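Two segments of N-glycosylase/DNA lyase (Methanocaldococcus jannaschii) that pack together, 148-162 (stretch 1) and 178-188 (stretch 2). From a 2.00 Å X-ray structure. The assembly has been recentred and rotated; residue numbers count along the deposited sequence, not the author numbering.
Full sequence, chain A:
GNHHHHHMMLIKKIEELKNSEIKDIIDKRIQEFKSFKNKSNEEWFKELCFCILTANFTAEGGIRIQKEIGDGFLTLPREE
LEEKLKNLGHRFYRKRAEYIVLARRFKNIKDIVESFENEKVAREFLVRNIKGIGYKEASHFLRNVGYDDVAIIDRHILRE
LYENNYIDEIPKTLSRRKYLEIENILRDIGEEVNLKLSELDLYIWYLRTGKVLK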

# COMPACT_ATOMS: atom_id res chain seq x y z
N ASP A 148 -4.91 -6.90 7.22
CA ASP A 148 -4.25 -6.11 8.26
C ASP A 148 -2.83 -6.41 8.68
O ASP A 148 -2.27 -5.64 9.45
CB ASP A 148 -5.11 -6.14 9.52
CG ASP A 148 -6.50 -5.60 9.30
OD1 ASP A 148 -6.64 -4.46 8.80
OD2 ASP A 148 -7.46 -6.32 9.65
N ASP A 149 -2.25 -7.50 8.20
CA ASP A 149 -0.91 -7.86 8.66
C ASP A 149 0.23 -7.77 7.65
O ASP A 149 1.17 -8.57 7.71
CB ASP A 149 -0.97 -9.26 9.29
CG ASP A 149 0.24 -9.57 10.17
OD1 ASP A 149 0.75 -8.64 10.84
OD2 ASP A 149 0.67 -10.74 10.21
N VAL A 150 0.17 -6.81 6.73
CA VAL A 150 1.25 -6.60 5.77
C VAL A 150 1.66 -5.13 5.80
O VAL A 150 0.83 -4.22 5.75
CB VAL A 150 0.85 -6.98 4.33
CG1 VAL A 150 0.67 -8.48 4.22
CG2 VAL A 150 -0.41 -6.25 3.91
N ALA A 151 2.97 -4.92 5.87
CA ALA A 151 3.52 -3.57 5.91
C ALA A 151 3.76 -3.08 4.49
O ALA A 151 4.09 -3.87 3.60
CB ALA A 151 4.83 -3.55 6.70
N ILE A 152 3.60 -1.77 4.30
CA ILE A 152 3.83 -1.12 3.02
C ILE A 152 5.13 -0.38 3.26
O ILE A 152 5.13 0.72 3.82
CB ILE A 152 2.72 -0.11 2.68
CG1 ILE A 152 1.36 -0.82 2.70
CG2 ILE A 152 2.98 0.52 1.33
CD1 ILE A 152 0.17 0.14 2.68
N ILE A 153 6.24 -0.97 2.83
CA ILE A 153 7.54 -0.39 3.06
C ILE A 153 8.00 0.50 1.91
O ILE A 153 8.58 0.03 0.94
CB ILE A 153 8.57 -1.51 3.34
CG1 ILE A 153 8.03 -2.41 4.46
CG2 ILE A 153 9.91 -0.93 3.74
CD1 ILE A 153 8.94 -3.59 4.83
N ASP A 154 7.71 1.79 2.04
CA ASP A 154 8.06 2.80 1.05
C ASP A 154 9.40 3.45 1.37
O ASP A 154 9.98 3.20 2.43
CB ASP A 154 6.99 3.90 1.04
CG ASP A 154 6.76 4.49 2.41
OD1 ASP A 154 5.87 4.00 3.13
OD2 ASP A 154 7.48 5.44 2.79
N ARG A 155 9.87 4.31 0.47
CA ARG A 155 11.15 4.99 0.65
C ARG A 155 11.17 5.97 1.82
O ARG A 155 12.24 6.31 2.32
CB ARG A 155 11.53 5.72 -0.65
CG ARG A 155 10.62 6.89 -1.04
CD ARG A 155 11.08 7.51 -2.36
NE ARG A 155 10.35 8.74 -2.71
CZ ARG A 155 9.05 8.80 -2.98
NH1 ARG A 155 8.31 7.70 -2.95
NH2 ARG A 155 8.49 9.96 -3.28
N HIS A 156 10.01 6.43 2.26
CA HIS A 156 9.97 7.38 3.37
C HIS A 156 10.14 6.67 4.71
O HIS A 156 10.88 7.14 5.57
CB HIS A 156 8.68 8.20 3.33
CG HIS A 156 8.47 8.90 2.02
ND1 HIS A 156 9.32 9.88 1.57
CD2 HIS A 156 7.57 8.69 1.03
CE1 HIS A 156 8.96 10.24 0.35
NE2 HIS A 156 7.90 9.54 0.00
N ILE A 157 9.45 5.55 4.89
CA ILE A 157 9.59 4.83 6.14
C ILE A 157 11.01 4.27 6.22
O ILE A 157 11.59 4.20 7.30
CB ILE A 157 8.56 3.68 6.28
CG1 ILE A 157 8.67 3.05 7.67
CG2 ILE A 157 8.81 2.62 5.23
CD1 ILE A 157 8.44 4.02 8.81
N LEU A 158 11.58 3.87 5.08
CA LEU A 158 12.94 3.34 5.08
C LEU A 158 13.92 4.40 5.57
O LEU A 158 14.85 4.10 6.32
CB LEU A 158 13.35 2.83 3.69
CG LEU A 158 12.66 1.54 3.24
CD1 LEU A 158 13.08 1.18 1.82
CD2 LEU A 158 13.00 0.42 4.21
N ARG A 159 13.72 5.64 5.14
CA ARG A 159 14.60 6.70 5.58
C ARG A 159 14.43 6.96 7.08
O ARG A 159 15.41 7.18 7.79
CB ARG A 159 14.33 8.00 4.82
CG ARG A 159 15.11 9.19 5.37
CD ARG A 159 15.07 10.38 4.43
NE ARG A 159 15.83 10.13 3.21
CZ ARG A 159 17.16 10.09 3.14
NH1 ARG A 159 17.90 10.29 4.22
NH2 ARG A 159 17.76 9.87 1.97
N GLU A 160 13.19 6.93 7.55
CA GLU A 160 12.93 7.18 8.97
C GLU A 160 13.54 6.06 9.81
O GLU A 160 14.16 6.33 10.84
CB GLU A 160 11.42 7.31 9.22
CG GLU A 160 10.78 8.36 8.30
CD GLU A 160 9.30 8.60 8.56
OE1 GLU A 160 8.58 7.64 8.92
OE2 GLU A 160 8.86 9.75 8.39
N LEU A 161 13.40 4.82 9.35
CA LEU A 161 13.95 3.67 10.06
C LEU A 161 15.48 3.76 10.12
O LEU A 161 16.09 3.49 11.16
CB LEU A 161 13.53 2.36 9.36
CG LEU A 161 12.07 1.91 9.54
CD1 LEU A 161 11.75 0.79 8.59
CD2 LEU A 161 11.85 1.46 10.98
N TYR A 162 16.09 4.13 9.00
CA TYR A 162 17.54 4.25 8.93
C TYR A 162 18.06 5.37 9.83
O TYR A 162 19.00 5.18 10.59
CB TYR A 162 17.97 4.51 7.48
CG TYR A 162 19.36 5.10 7.34
CD1 TYR A 162 20.49 4.37 7.67
CD2 TYR A 162 19.53 6.41 6.87
CE1 TYR A 162 21.77 4.91 7.52
CE2 TYR A 162 20.81 6.96 6.72
CZ TYR A 162 21.92 6.21 7.05
OH TYR A 162 23.18 6.75 6.89
N LYS A 178 14.60 -9.38 2.81
CA LYS A 178 14.78 -8.10 3.48
C LYS A 178 13.44 -7.44 3.78
O LYS A 178 13.28 -6.77 4.81
CB LYS A 178 15.63 -7.17 2.62
CG LYS A 178 16.04 -5.87 3.32
CD LYS A 178 16.89 -6.15 4.55
CE LYS A 178 17.35 -4.86 5.22
NZ LYS A 178 18.22 -5.11 6.41
N TYR A 179 12.48 -7.62 2.89
CA TYR A 179 11.17 -7.01 3.08
C TYR A 179 10.50 -7.60 4.32
O TYR A 179 10.02 -6.86 5.17
CB TYR A 179 10.29 -7.23 1.84
CG TYR A 179 9.10 -6.29 1.79
CD1 TYR A 179 7.96 -6.54 2.56
CD2 TYR A 179 9.13 -5.14 1.01
CE1 TYR A 179 6.87 -5.65 2.54
CE2 TYR A 179 8.04 -4.25 0.98
CZ TYR A 179 6.92 -4.51 1.75
OH TYR A 179 5.85 -3.63 1.73
N LEU A 180 10.50 -8.92 4.42
CA LEU A 180 9.89 -9.60 5.56
C LEU A 180 10.60 -9.26 6.84
O LEU A 180 9.99 -9.21 7.91
CB LEU A 180 9.90 -11.12 5.37
CG LEU A 180 8.87 -11.73 4.42
CD1 LEU A 180 9.02 -11.14 3.04
CD2 LEU A 180 9.05 -13.25 4.38
N GLU A 181 11.91 -9.03 6.75
CA GLU A 181 12.70 -8.69 7.92
C GLU A 181 12.30 -7.32 8.45
O GLU A 181 12.07 -7.15 9.65
CB GLU A 181 14.19 -8.70 7.56
CG GLU A 181 15.11 -8.32 8.71
CD GLU A 181 16.57 -8.34 8.30
OE1 GLU A 181 17.05 -9.40 7.84
OE2 GLU A 181 17.25 -7.29 8.44
N ILE A 182 12.22 -6.34 7.56
CA ILE A 182 11.84 -4.99 7.97
C ILE A 182 10.37 -4.93 8.38
O ILE A 182 9.99 -4.15 9.25
CB ILE A 182 12.13 -3.98 6.85
CG1 ILE A 182 13.65 -3.85 6.67
CG2 ILE A 182 11.52 -2.62 7.18
CD1 ILE A 182 14.07 -2.89 5.60
N GLU A 183 9.54 -5.75 7.74
CA GLU A 183 8.11 -5.80 8.07
C GLU A 183 7.93 -6.24 9.53
O GLU A 183 7.06 -5.74 10.24
CB GLU A 183 7.40 -6.76 7.11
CG GLU A 183 5.98 -7.12 7.48
CD GLU A 183 5.25 -7.83 6.35
OE1 GLU A 183 4.53 -7.15 5.58
OE2 GLU A 183 5.40 -9.06 6.23
N ASN A 184 8.76 -7.18 9.98
CA ASN A 184 8.67 -7.67 11.35
C ASN A 184 9.02 -6.63 12.41
O ASN A 184 8.48 -6.67 13.52
CB ASN A 184 9.55 -8.91 11.53
CG ASN A 184 8.76 -10.20 11.38
OD1 ASN A 184 7.87 -10.47 12.18
ND2 ASN A 184 9.08 -10.99 10.36
N ILE A 185 9.92 -5.71 12.09
CA ILE A 185 10.26 -4.65 13.04
C ILE A 185 9.02 -3.75 13.18
O ILE A 185 8.59 -3.41 14.27
CB ILE A 185 11.46 -3.81 12.53
CG1 ILE A 185 12.71 -4.68 12.46
CG2 ILE A 185 11.70 -2.62 13.47
CD1 ILE A 185 13.87 -4.01 11.75
N LEU A 186 8.43 -3.40 12.04
CA LEU A 186 7.24 -2.56 12.04
C LEU A 186 6.11 -3.26 12.76
O LEU A 186 5.33 -2.63 13.47
CB LEU A 186 6.82 -2.23 10.60
CG LEU A 186 7.80 -1.33 9.83
CD1 LEU A 186 7.40 -1.25 8.37
CD2 LEU A 186 7.81 0.05 10.46
N ARG A 187 6.04 -4.58 12.59
CA ARG A 187 5.00 -5.37 13.25
C ARG A 187 5.18 -5.30 14.77
O ARG A 187 4.19 -5.21 15.50
CB ARG A 187 5.06 -6.82 12.76
CG ARG A 187 3.99 -7.74 13.35
CD ARG A 187 4.02 -9.14 12.72
NE ARG A 187 3.54 -9.14 11.33
CZ ARG A 187 4.31 -9.38 10.27
NH1 ARG A 187 5.60 -9.64 10.42
NH2 ARG A 187 3.77 -9.36 9.06
N ASP A 188 6.42 -5.32 15.24
CA ASP A 188 6.69 -5.23 16.69
C ASP A 188 6.29 -3.84 17.20
O ASP A 188 5.70 -3.71 18.28
CB ASP A 188 8.18 -5.46 17.00
CG ASP A 188 8.64 -6.87 16.69
OD1 ASP A 188 7.88 -7.82 16.97
OD2 ASP A 188 9.77 -7.04 16.18

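The strongest polar interactions in this contact follow one rule: a loop offers backbone groups to side chains reaching out from a helix. Residues 149 to 153 run as loop past the helix 178-188, and three helix side chains, spaced four residues apart at Y179, E183 and R187, take up several of its polar atoms.

R187 binds at D149. Its NE donates to D149 OD1 at 2.9 Å, an almost straight hydrogen bond (178°) that is also a salt bridge, with the carboxylate oxygen lying at the edge of the guanidinium, near its plane. The same arginine donates from NH2 to the backbone D149 O at 3.0 Å, so a single guanidinium reads both side chain and main chain of one residue. One turn back, E183 OE1 accepts from A151 N at 2.7 Å and 166°. Its other oxygen, OE2, receives a weak bond from R187 NH2 at 3.3 Å, a salt bridge within the helix that ties the two charged side chains together. R187 NH1 also makes a weak bond to N184 OD1 at 3.0 Å.

Y179 completes the series with a two-way hydroxyl. Its OH donates to A151 O at 2.6 Å and accepts from I153 N at 2.9 Å and 168°, bridging two backbone groups on either side of I152. A151 therefore has its NH and its carbonyl bound by different helix residues, and its CA comes within 5.5 Å of E183 CA. Its small side chain points toward the helix, with CB 3.8 Å from L186 CD1.

Alternation in the loop sorts the side chains: A151 and I153 point toward the helix, while I152 between them points away. I153 buries the most area of any residue here. Its CD1 sits 3.7 Å from the centroid of the Y179 ring, only 9° off the ring normal, a CH-pi contact over one face, while A151 O lies at the ring's edge. The tyrosine is thus used twice, its hydroxyl for the backbone and its face for an aliphatic chain. The same I153 CD1 reaches I182 CG2 at 3.6 Å.

Beyond I153 the chain turns into helix 155-162. D154 is the N-cap: its OD2 accepts from I157 N at 2.9 Å and, more weakly, from H156 N at 2.8 Å. The two helix axes cross at 70° and approach no closer than 12.4 Å, a wide separation spanned by branched aliphatic side chains. L161 CD1 meets I182 CG2 at 3.7 Å, and L158 CD2 meets I182 CD1 at the same distance. L186 packs more loosely against this helix, its CD2 lying 4.2 Å from I157 CG1 and 4.3 Å from L161 CD2. I182 and L186, four residues apart, therefore pack against both the loop (I153, and for L186 also A151) and helix 155-162.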